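Local structure of N-glycosylase/DNA lyase (Methanocaldococcus jannaschii, 3FHF) at residues Ser35-Ser40 / Ile112-Glu117; Glu80-Leu85 / Arg91-Arg96; Glu160-Glu163 / Asp168-Pro171. The protein belongs to the Ogg family of DNA glycosylases in the helix-hairpin-helix superfamily, and is built almost wholly of helices, with no beta strands. One frame throughout, in Å; residues are numbered along the deposited sequence. Where two conformers were deposited one is given.

Contact 1. Residues Ser35-Ser40 / Ile112-Glu117; sequences SFKNKS and IVESFE
Lys37 and Glu114 alone bridge these two segments, and they do so by charge. The ammonium NZ of Lys37 donates to OE2 of Glu114 at 2.6 Å, a short salt bridge that reaches the oxygen on its syn side, 16° out of the carboxylate plane. The second oxygen, Glu114 OE1, stays farther off, 3.2 Å from Lys37 NZ. The alpha carbons stand 9.5 Å apart, CA of Lys37 to CA of Glu114, so the side chains span the gap. Glu114 runs out extended beyond CG, whereas Lys37 bends at its second torsion and again at its fourth (chi4 -73°), which turns the amine toward the acid.

Within each segment, further hydrogen bonds hold the local shape. Lys39 NZ gives one to Ser35 OG at 2.6 Å, and that hydroxyl also bonds to Glu32 O on the preceding helix. Across the way, Ile112 O is gripped twice by one residue, by Ser115 OG at 2.6 Å and by Ser115 N at 3.1 Å, near the end of helix 109-115.

Between the two segments themselves there is no apolar contact. The methylene CD of Lys39 sits over the centre of one face of the Phe36 ring, 3.5 Å above its plane; Trp44 of helix 41-54 meets Phe36 edge-to-face and also receives Val113.

Lys110 adds a second tie by bonding to the backbone oxygens of Lys37 and Lys39. Here the surface linker from helix 22-34 to helix 41-54, with its short 3-10 turn, is joined to the end of helix 109-115, a surface salt bridge between a loop and a helix of the all-helical glycosylase fold.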
loop_
_atom_site.group_PDB
_atom_site.type_symbol
_atom_site.label_atom_id
_atom_site.label_comp_id
_atom_site.label_asym_id
_atom_site.label_seq_id
_atom_site.Cartn_x
_atom_site.Cartn_y
_atom_site.Cartn_z
ATOM N N SER A 35 -5.882 -9.716 -10.148
ATOM C CA SER A 35 -7.039 -10.600 -10.134
ATOM C C SER A 35 -8.248 -9.974 -9.426
ATOM O O SER A 35 -9.377 -10.436 -9.590
ATOM C CB SER A 35 -6.683 -11.953 -9.497
ATOM O OG SER A 35 -6.604 -11.882 -8.082
ATOM N N PHE A 36 -8.024 -8.917 -8.649
ATOM C CA PHE A 36 -9.135 -8.264 -7.963
ATOM C C PHE A 36 -10.154 -7.687 -8.938
ATOM O O PHE A 36 -11.290 -7.405 -8.562
ATOM C CB PHE A 36 -8.620 -7.173 -7.019
ATOM C CG PHE A 36 -8.287 -7.685 -5.652
ATOM C CD1 PHE A 36 -9.214 -7.593 -4.616
ATOM C CD2 PHE A 36 -7.079 -8.331 -5.417
ATOM C CE1 PHE A 36 -8.945 -8.141 -3.368
ATOM C CE2 PHE A 36 -6.798 -8.883 -4.173
ATOM C CZ PHE A 36 -7.732 -8.791 -3.144
ATOM N N LYS A 37 -9.760 -7.521 -10.194
ATOM C CA LYS A 37 -10.693 -6.993 -11.177
ATOM C C LYS A 37 -11.875 -7.964 -11.282
ATOM O O LYS A 37 -12.981 -7.572 -11.641
ATOM C CB LYS A 37 -10.011 -6.836 -12.541
ATOM C CG LYS A 37 -10.720 -5.857 -13.470
ATOM C CD LYS A 37 -12.055 -6.401 -13.948
ATOM C CE LYS A 37 -12.979 -5.298 -14.431
ATOM N NZ LYS A 37 -13.502 -4.511 -13.282
ATOM N N ASN A 38 -11.638 -9.225 -10.941
ATOM C CA ASN A 38 -12.684 -10.241 -11.002
ATOM C C ASN A 38 -13.323 -10.569 -9.655
ATOM O O ASN A 38 -14.295 -11.322 -9.593
ATOM C CB ASN A 38 -12.126 -11.524 -11.618
ATOM C CG ASN A 38 -11.573 -11.303 -13.005
ATOM O OD1 ASN A 38 -12.244 -10.736 -13.868
ATOM N ND2 ASN A 38 -10.340 -11.749 -13.232
ATOM N N LYS A 39 -12.786 -10.011 -8.577
ATOM C CA LYS A 39 -13.326 -10.273 -7.249
ATOM C C LYS A 39 -14.506 -9.356 -6.917
ATOM O O LYS A 39 -14.692 -8.323 -7.545
ATOM C CB LYS A 39 -12.223 -10.136 -6.195
ATOM C CG LYS A 39 -11.175 -11.243 -6.265
ATOM C CD LYS A 39 -10.105 -11.072 -5.194
ATOM C CE LYS A 39 -9.148 -12.253 -5.170
ATOM N NZ LYS A 39 -8.588 -12.524 -6.518
ATOM N N SER A 40 -15.291 -9.746 -5.918
ATOM C CA SER A 40 -16.481 -8.996 -5.521
ATOM C C SER A 40 -16.228 -7.780 -4.636
ATOM O O SER A 40 -15.134 -7.598 -4.093
ATOM C CB SER A 40 -17.434 -9.919 -4.779
ATOM O OG SER A 40 -16.924 -10.193 -3.482
ATOM N N ILE A 112 -17.629 1.841 -6.565
ATOM C CA ILE A 112 -17.306 3.249 -6.373
ATOM C C ILE A 112 -15.955 3.574 -7.007
ATOM O O ILE A 112 -15.836 4.510 -7.798
ATOM C CB ILE A 112 -17.220 3.615 -4.873
ATOM C CG1 ILE A 112 -18.593 3.483 -4.214
ATOM C CG2 ILE A 112 -16.681 5.039 -4.719
ATOM C CD1 ILE A 112 -18.557 3.563 -2.686
ATOM N N VAL A 113 -14.934 2.802 -6.645
ATOM C CA VAL A 113 -13.589 3.028 -7.176
ATOM C C VAL A 113 -13.515 2.942 -8.705
ATOM O O VAL A 113 -12.864 3.767 -9.345
ATOM C CB VAL A 113 -12.570 2.028 -6.545
ATOM C CG1 VAL A 113 -11.249 2.038 -7.314
ATOM C CG2 VAL A 113 -12.313 2.411 -5.091
ATOM N N GLU A 114 -14.180 1.954 -9.293
ATOM C CA GLU A 114 -14.138 1.804 -10.745
ATOM C C GLU A 114 -14.951 2.856 -11.496
ATOM O O GLU A 114 -14.781 3.029 -12.704
ATOM C CB GLU A 114 -14.595 0.402 -11.151
ATOM C CG GLU A 114 -13.773 -0.712 -10.529
ATOM C CD GLU A 114 -13.973 -2.048 -11.225
ATOM O OE1 GLU A 114 -15.139 -2.448 -11.452
ATOM O OE2 GLU A 114 -12.954 -2.700 -11.541
ATOM N N SER A 115 -15.819 3.572 -10.788
ATOM C CA SER A 115 -16.639 4.593 -11.432
ATOM C C SER A 115 -15.808 5.811 -11.817
ATOM O O SER A 115 -16.143 6.523 -12.760
ATOM C CB SER A 115 -17.781 5.029 -10.501
ATOM O OG SER A 115 -17.301 5.859 -9.453
ATOM N N PHE A 116 -14.719 6.050 -11.092
ATOM C CA PHE A 116 -13.865 7.201 -11.374
ATOM C C PHE A 116 -13.072 7.078 -12.671
ATOM O O PHE A 116 -12.810 5.977 -13.158
ATOM C CB PHE A 116 -12.912 7.448 -10.203
ATOM C CG PHE A 116 -13.602 7.948 -8.966
ATOM C CD1 PHE A 116 -14.082 9.250 -8.903
ATOM C CD2 PHE A 116 -13.830 7.096 -7.889
ATOM C CE1 PHE A 116 -14.787 9.699 -7.782
ATOM C CE2 PHE A 116 -14.529 7.534 -6.772
ATOM C CZ PHE A 116 -15.012 8.839 -6.720
ATOM N N GLU A 117 -12.700 8.232 -13.212
ATOM C CA GLU A 117 -11.943 8.338 -14.459
ATOM C C GLU A 117 -10.641 7.547 -14.389
ATOM O O GLU A 117 -10.206 6.949 -15.376
ATOM C CB GLU A 117 -11.617 9.807 -14.729
ATOM C CG GLU A 117 -11.713 10.230 -16.178
ATOM C CD GLU A 117 -13.147 10.326 -16.656
ATOM O OE1 GLU A 117 -13.870 9.313 -16.554
ATOM O OE2 GLU A 117 -13.553 11.406 -17.133
#

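Contact 2. Residues Glu80-Leu85 / Arg91-Arg96; sequences ELEEKL and RFYRKR
The ring of Tyr93 is the flat group that meets the other helix: Glu82 O approaches its CD2 at a slant, at 3.4 Å, and the Glu82 methylene CG lies 3.7 Å from the same CD2. The carboxylate of Glu82 is turned 79° from the ring, so the two flat groups do not stack. Tyr93 reaches this position by placing CG between its backbone N and carbonyl carbon (chi1 58°). On the second flat group, the Arg96 guanidinium, Phe92 CB covers one face, 3.7 Å above the plane and toward the rim. This head points away from helix 78-87 and donates from NH1 to Ala55 O, a backbone oxygen in the loop after helix 41-54.

Between the helices the packing is aliphatic. CB of Leu85 touches CB of Tyr93 at 3.5 Å, at the point where the two backbones come nearest. Farther along, Leu85 CD1 reaches CB of Arg96 at 4.3 Å, and the leucine also packs on Ala97, Ile65, Ile69 and Leu53, joining helices 41-54 and 59-69 to the pair.

Glu82 and Arg94 run side by side, pointing the same way. Glu82 OE2 lies 3.1 Å from the methylene CG of Arg94, yet 5.3 Å from its NE, because Arg94 bends at its third torsion (52°). Arg78 makes a long, weak ion pair with that same OE2.

No hydrogen bond crosses this contact. It rests on close packing, probably helped by longer-range electrostatics: the negative Glu82 beside the first turn of helix 93-103 probably interacts favourably with that helix's positive end and with the nearby Arg94 charge, without a direct bond to either.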
loop_
_atom_site.group_PDB
_atom_site.type_symbol
_atom_site.label_atom_id
_atom_site.label_comp_id
_atom_site.label_asym_id
_atom_site.label_seq_id
_atom_site.Cartn_x
_atom_site.Cartn_y
_atom_site.Cartn_z
ATOM N N GLU A 80 -17.939 -6.091 19.024
ATOM C CA GLU A 80 -17.349 -7.392 18.729
ATOM C C GLU A 80 -16.079 -7.301 17.894
ATOM O O GLU A 80 -15.172 -8.123 18.043
ATOM C CB GLU A 80 -18.364 -8.294 18.027
ATOM C CG GLU A 80 -19.538 -8.685 18.906
ATOM C CD GLU A 80 -20.151 -10.008 18.501
ATOM O OE1 GLU A 80 -20.605 -10.133 17.344
ATOM O OE2 GLU A 80 -20.177 -10.926 19.347
ATOM N N LEU A 81 -16.011 -6.307 17.016
ATOM C CA LEU A 81 -14.838 -6.126 16.168
ATOM C C LEU A 81 -13.682 -5.578 16.994
ATOM O O LEU A 81 -12.535 -6.009 16.853
ATOM C CB LEU A 81 -15.150 -5.160 15.022
ATOM C CG LEU A 81 -14.010 -4.907 14.031
ATOM C CD1 LEU A 81 -13.528 -6.231 13.435
ATOM C CD2 LEU A 81 -14.501 -3.977 12.930
ATOM N N GLU A 82 -13.997 -4.622 17.859
ATOM C CA GLU A 82 -13.001 -4.001 18.715
ATOM C C GLU A 82 -12.360 -5.068 19.596
ATOM O O GLU A 82 -11.169 -5.005 19.908
ATOM C CB GLU A 82 -13.673 -2.934 19.583
ATOM C CG GLU A 82 -12.714 -2.032 20.330
ATOM C CD GLU A 82 -13.433 -0.978 21.150
ATOM O OE1 GLU A 82 -14.145 -1.354 22.103
ATOM O OE2 GLU A 82 -13.291 0.225 20.840
ATOM N N GLU A 83 -13.164 -6.056 19.978
ATOM C CA GLU A 83 -12.712 -7.147 20.833
ATOM C C GLU A 83 -11.754 -8.089 20.111
ATOM O O GLU A 83 -10.727 -8.479 20.661
ATOM C CB GLU A 83 -13.919 -7.937 21.348
ATOM C CG GLU A 83 -13.571 -8.967 22.403
ATOM C CD GLU A 83 -13.070 -8.330 23.679
ATOM O OE1 GLU A 83 -13.862 -7.624 24.335
ATOM O OE2 GLU A 83 -11.886 -8.530 24.025
ATOM N N LYS A 84 -12.087 -8.460 18.881
ATOM C CA LYS A 84 -11.223 -9.359 18.130
ATOM C C LYS A 84 -9.891 -8.701 17.802
ATOM O O LYS A 84 -8.846 -9.343 17.866
ATOM C CB LYS A 84 -11.913 -9.822 16.849
ATOM C CG LYS A 84 -13.100 -10.724 17.116
ATOM C CD LYS A 84 -13.652 -11.325 15.842
ATOM C CE LYS A 84 -14.807 -12.265 16.146
ATOM N NZ LYS A 84 -15.312 -12.928 14.914
ATOM N N LEU A 85 -9.926 -7.415 17.470
ATOM C CA LEU A 85 -8.706 -6.698 17.131
ATOM C C LEU A 85 -7.779 -6.596 18.340
ATOM O O LEU A 85 -6.561 -6.738 18.214
ATOM C CB LEU A 85 -9.041 -5.300 16.593
ATOM C CG LEU A 85 -9.793 -5.269 15.253
ATOM C CD1 LEU A 85 -10.065 -3.830 14.845
ATOM C CD2 LEU A 85 -8.977 -5.981 14.182
ATOM N N ARG A 91 -2.574 -2.905 18.604
ATOM C CA ARG A 91 -2.541 -1.919 19.677
ATOM C C ARG A 91 -3.578 -0.811 19.533
ATOM O O ARG A 91 -3.980 -0.209 20.524
ATOM C CB ARG A 91 -1.146 -1.302 19.775
ATOM C CG ARG A 91 -0.055 -2.293 20.138
ATOM C CD ARG A 91 1.300 -1.611 20.138
ATOM N NE ARG A 91 1.633 -1.100 18.812
ATOM C CZ ARG A 91 2.617 -0.243 18.563
ATOM N NH1 ARG A 91 3.371 0.209 19.555
ATOM N NH2 ARG A 91 2.850 0.159 17.319
ATOM N N PHE A 92 -4.011 -0.536 18.306
ATOM C CA PHE A 92 -5.008 0.509 18.087
ATOM C C PHE A 92 -6.379 -0.068 17.758
ATOM O O PHE A 92 -7.133 0.509 16.971
ATOM C CB PHE A 92 -4.562 1.448 16.961
ATOM C CG PHE A 92 -3.292 2.193 17.262
ATOM C CD1 PHE A 92 -2.055 1.569 17.142
ATOM C CD2 PHE A 92 -3.335 3.512 17.710
ATOM C CE1 PHE A 92 -0.876 2.246 17.465
ATOM C CE2 PHE A 92 -2.163 4.197 18.036
ATOM C CZ PHE A 92 -0.933 3.561 17.914
ATOM N N TYR A 93 -6.705 -1.195 18.384
ATOM C CA TYR A 93 -7.978 -1.866 18.148
ATOM C C TYR A 93 -9.198 -0.952 18.203
ATOM O O TYR A 93 -10.115 -1.089 17.393
ATOM C CB TYR A 93 -8.164 -3.027 19.138
ATOM C CG TYR A 93 -8.112 -2.643 20.607
ATOM C CD1 TYR A 93 -6.905 -2.303 21.223
ATOM C CD2 TYR A 93 -9.269 -2.646 21.388
ATOM C CE1 TYR A 93 -6.850 -1.979 22.581
ATOM C CE2 TYR A 93 -9.227 -2.323 22.746
ATOM C CZ TYR A 93 -8.015 -1.992 23.334
ATOM O OH TYR A 93 -7.972 -1.676 24.673
ATOM N N ARG A 94 -9.211 -0.021 19.147
ATOM C CA ARG A 94 -10.339 0.891 19.291
ATOM C C ARG A 94 -10.547 1.798 18.072
ATOM O O ARG A 94 -11.625 1.800 17.474
ATOM C CB ARG A 94 -10.160 1.735 20.556
ATOM C CG ARG A 94 -11.329 2.651 20.876
ATOM C CD ARG A 94 -11.170 3.254 22.267
ATOM N NE ARG A 94 -9.862 3.881 22.443
ATOM C CZ ARG A 94 -9.446 4.948 21.764
ATOM N NH1 ARG A 94 -10.239 5.515 20.863
ATOM N NH2 ARG A 94 -8.234 5.446 21.983
ATOM N N LYS A 95 -9.525 2.566 17.705
ATOM C CA LYS A 95 -9.623 3.462 16.552
ATOM C C LYS A 95 -9.881 2.729 15.235
ATOM O O LYS A 95 -10.741 3.134 14.449
ATOM C CB LYS A 95 -8.342 4.285 16.397
ATOM C CG LYS A 95 -8.167 5.412 17.395
ATOM C CD LYS A 95 -6.891 6.179 17.081
ATOM C CE LYS A 95 -6.638 7.289 18.080
ATOM N NZ LYS A 95 -5.370 8.006 17.765
ATOM N N ARG A 96 -9.131 1.656 14.992
ATOM C CA ARG A 96 -9.282 0.898 13.756
ATOM C C ARG A 96 -10.670 0.279 13.621
ATOM O O ARG A 96 -11.236 0.243 12.528
ATOM C CB ARG A 96 -8.198 -0.182 13.656
ATOM C CG ARG A 96 -6.775 0.362 13.772
ATOM C CD ARG A 96 -6.517 1.523 12.803
ATOM N NE ARG A 96 -5.304 2.257 13.164
ATOM C CZ ARG A 96 -4.067 1.837 12.921
ATOM N NH1 ARG A 96 -3.861 0.685 12.294
ATOM N NH2 ARG A 96 -3.028 2.551 13.343
#

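Contact 3. Residues Glu160-Glu163 / Asp168-Pro171; sequences ELYE and DEIP
The ring of Tyr162 meets three consecutive residues of the returning chain. CG stands opposite the backbone N (chi1 161°), swinging the ring off helix 155-163 toward the loop. One ring edge then faces Asp168 O, which lies in the ring plane 3.4 Å from CE1, where the polarised C-H bonds of an aromatic suit a carbonyl oxygen. The next residue adds backbone contact, with CA of Glu169 3.7 Å from Tyr162 CD1.

Glu169 starts out away from the helix, but a bend at its second torsion (-73°) brings the acid back alongside the tyrosine. Its OE2 comes within 3.8 Å of Tyr162 CE1, and the carboxylate is inclined 33° to the ring.

On the other ring flank, Ile170 CG1 sits 3.7 Å from Tyr162 CD2, the two side chains crossing at about a right angle. Ile170 was modelled in two conformers, so this particular touch is tentative. Ile167 also packs on Tyr162, and Ile170 on Arg159.

At the surface the chain leaves helix 155-163, turns back past the tyrosine on its last turn, and goes on to helix 176-192, a loop connecting two helices of this all-helical fold.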
loop_
_atom_site.group_PDB
_atom_site.type_symbol
_atom_site.label_atom_id
_atom_site.label_comp_id
_atom_site.label_asym_id
_atom_site.label_seq_id
_atom_site.Cartn_x
_atom_site.Cartn_y
_atom_site.Cartn_z
ATOM N N GLU A 160 15.102 6.303 3.365
ATOM C CA GLU A 160 16.075 5.946 2.339
ATOM C C GLU A 160 16.251 7.100 1.363
ATOM O O GLU A 160 17.376 7.425 0.983
ATOM C CB GLU A 160 15.637 4.657 1.620
ATOM C CG GLU A 160 15.358 3.520 2.604
ATOM C CD GLU A 160 15.006 2.195 1.945
ATOM O OE1 GLU A 160 14.353 2.196 0.881
ATOM O OE2 GLU A 160 15.372 1.145 2.515
ATOM N N LEU A 161 15.143 7.733 0.980
ATOM C CA LEU A 161 15.183 8.869 0.061
ATOM C C LEU A 161 15.966 10.032 0.672
ATOM O O LEU A 161 16.777 10.675 0.001
ATOM C CB LEU A 161 13.759 9.327 -0.282
ATOM C CG LEU A 161 12.954 8.433 -1.248
ATOM C CD1 LEU A 161 11.500 8.855 -1.266
ATOM C CD2 LEU A 161 13.544 8.524 -2.646
ATOM N N TYR A 162 15.717 10.303 1.948
ATOM C CA TYR A 162 16.398 11.388 2.647
ATOM C C TYR A 162 17.892 11.118 2.784
ATOM O O TYR A 162 18.717 11.982 2.498
ATOM C CB TYR A 162 15.782 11.572 4.038
ATOM C CG TYR A 162 16.662 12.323 5.017
ATOM C CD1 TYR A 162 16.954 13.673 4.835
ATOM C CD2 TYR A 162 17.198 11.677 6.133
ATOM C CE1 TYR A 162 17.757 14.366 5.742
ATOM C CE2 TYR A 162 18.004 12.360 7.052
ATOM C CZ TYR A 162 18.277 13.702 6.849
ATOM O OH TYR A 162 19.058 14.380 7.759
ATOM N N GLU A 163 18.230 9.912 3.217
ATOM C CA GLU A 163 19.619 9.530 3.413
ATOM C C GLU A 163 20.436 9.531 2.129
ATOM O O GLU A 163 21.621 9.850 2.149
ATOM C CB GLU A 163 19.688 8.159 4.081
ATOM C CG GLU A 163 20.033 8.240 5.557
ATOM C CD GLU A 163 19.397 7.136 6.381
ATOM O OE1 GLU A 163 19.524 5.950 5.997
ATOM O OE2 GLU A 163 18.776 7.458 7.420
ATOM N N ASP A 168 15.285 16.681 0.744
ATOM C CA ASP A 168 16.032 17.420 1.761
ATOM C C ASP A 168 15.817 17.037 3.221
ATOM O O ASP A 168 16.744 17.118 4.027
ATOM C CB ASP A 168 15.772 18.919 1.619
ATOM C CG ASP A 168 16.777 19.595 0.716
ATOM O OD1 ASP A 168 17.974 19.235 0.788
ATOM O OD2 ASP A 168 16.377 20.495 -0.051
ATOM N N GLU A 169 14.605 16.633 3.572
ATOM C CA GLU A 169 14.324 16.277 4.956
ATOM C C GLU A 169 13.191 15.274 5.044
ATOM O O GLU A 169 12.355 15.190 4.143
ATOM C CB GLU A 169 13.919 17.529 5.748
ATOM C CG GLU A 169 14.908 18.686 5.691
ATOM C CD GLU A 169 16.168 18.432 6.499
ATOM O OE1 GLU A 169 17.117 19.239 6.385
ATOM O OE2 GLU A 169 16.212 17.435 7.252
ATOM N N ILE A 170 13.174 14.496 6.121
ATOM C CA ILE A 170 12.112 13.522 6.326
ATOM C C ILE A 170 10.876 14.357 6.653
ATOM O O ILE A 170 10.815 15.009 7.693
ATOM C CB ILE A 170 12.442 12.574 7.498
ATOM C CG1 ILE A 170 13.692 11.755 7.161
ATOM C CG2 ILE A 170 11.260 11.656 7.775
ATOM C CD1 ILE A 170 14.166 10.851 8.283
ATOM N N PRO A 171 9.877 14.351 5.757
ATOM C CA PRO A 171 8.632 15.109 5.917
ATOM C C PRO A 171 7.789 14.981 7.186
ATOM O O PRO A 171 7.303 15.991 7.695
ATOM C CB PRO A 171 7.843 14.743 4.659
ATOM C CG PRO A 171 8.340 13.376 4.334
ATOM C CD PRO A 171 9.820 13.510 4.549
#

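The three contacts are separate, two at the surface and contact 2 partly buried, and none touches another. Contact 2 falls within the stretch of sequence between the two halves of contact 1, and helix 93-103 of contact 2 is followed directly by helix 109-115 of contact 1; even so, their nearest atoms are about 17 Å apart. Contact 3 comes later in the chain and lies across the chain's centre from contact 1, about 34 Å between centres; from contact 2 it is about 33 Å. Helices 119-129 and 135-144, probably the family's helix-hairpin-helix element, come between contacts 1 and 3 in sequence. Val113, next to Glu114 of contact 1, packs on the second of them.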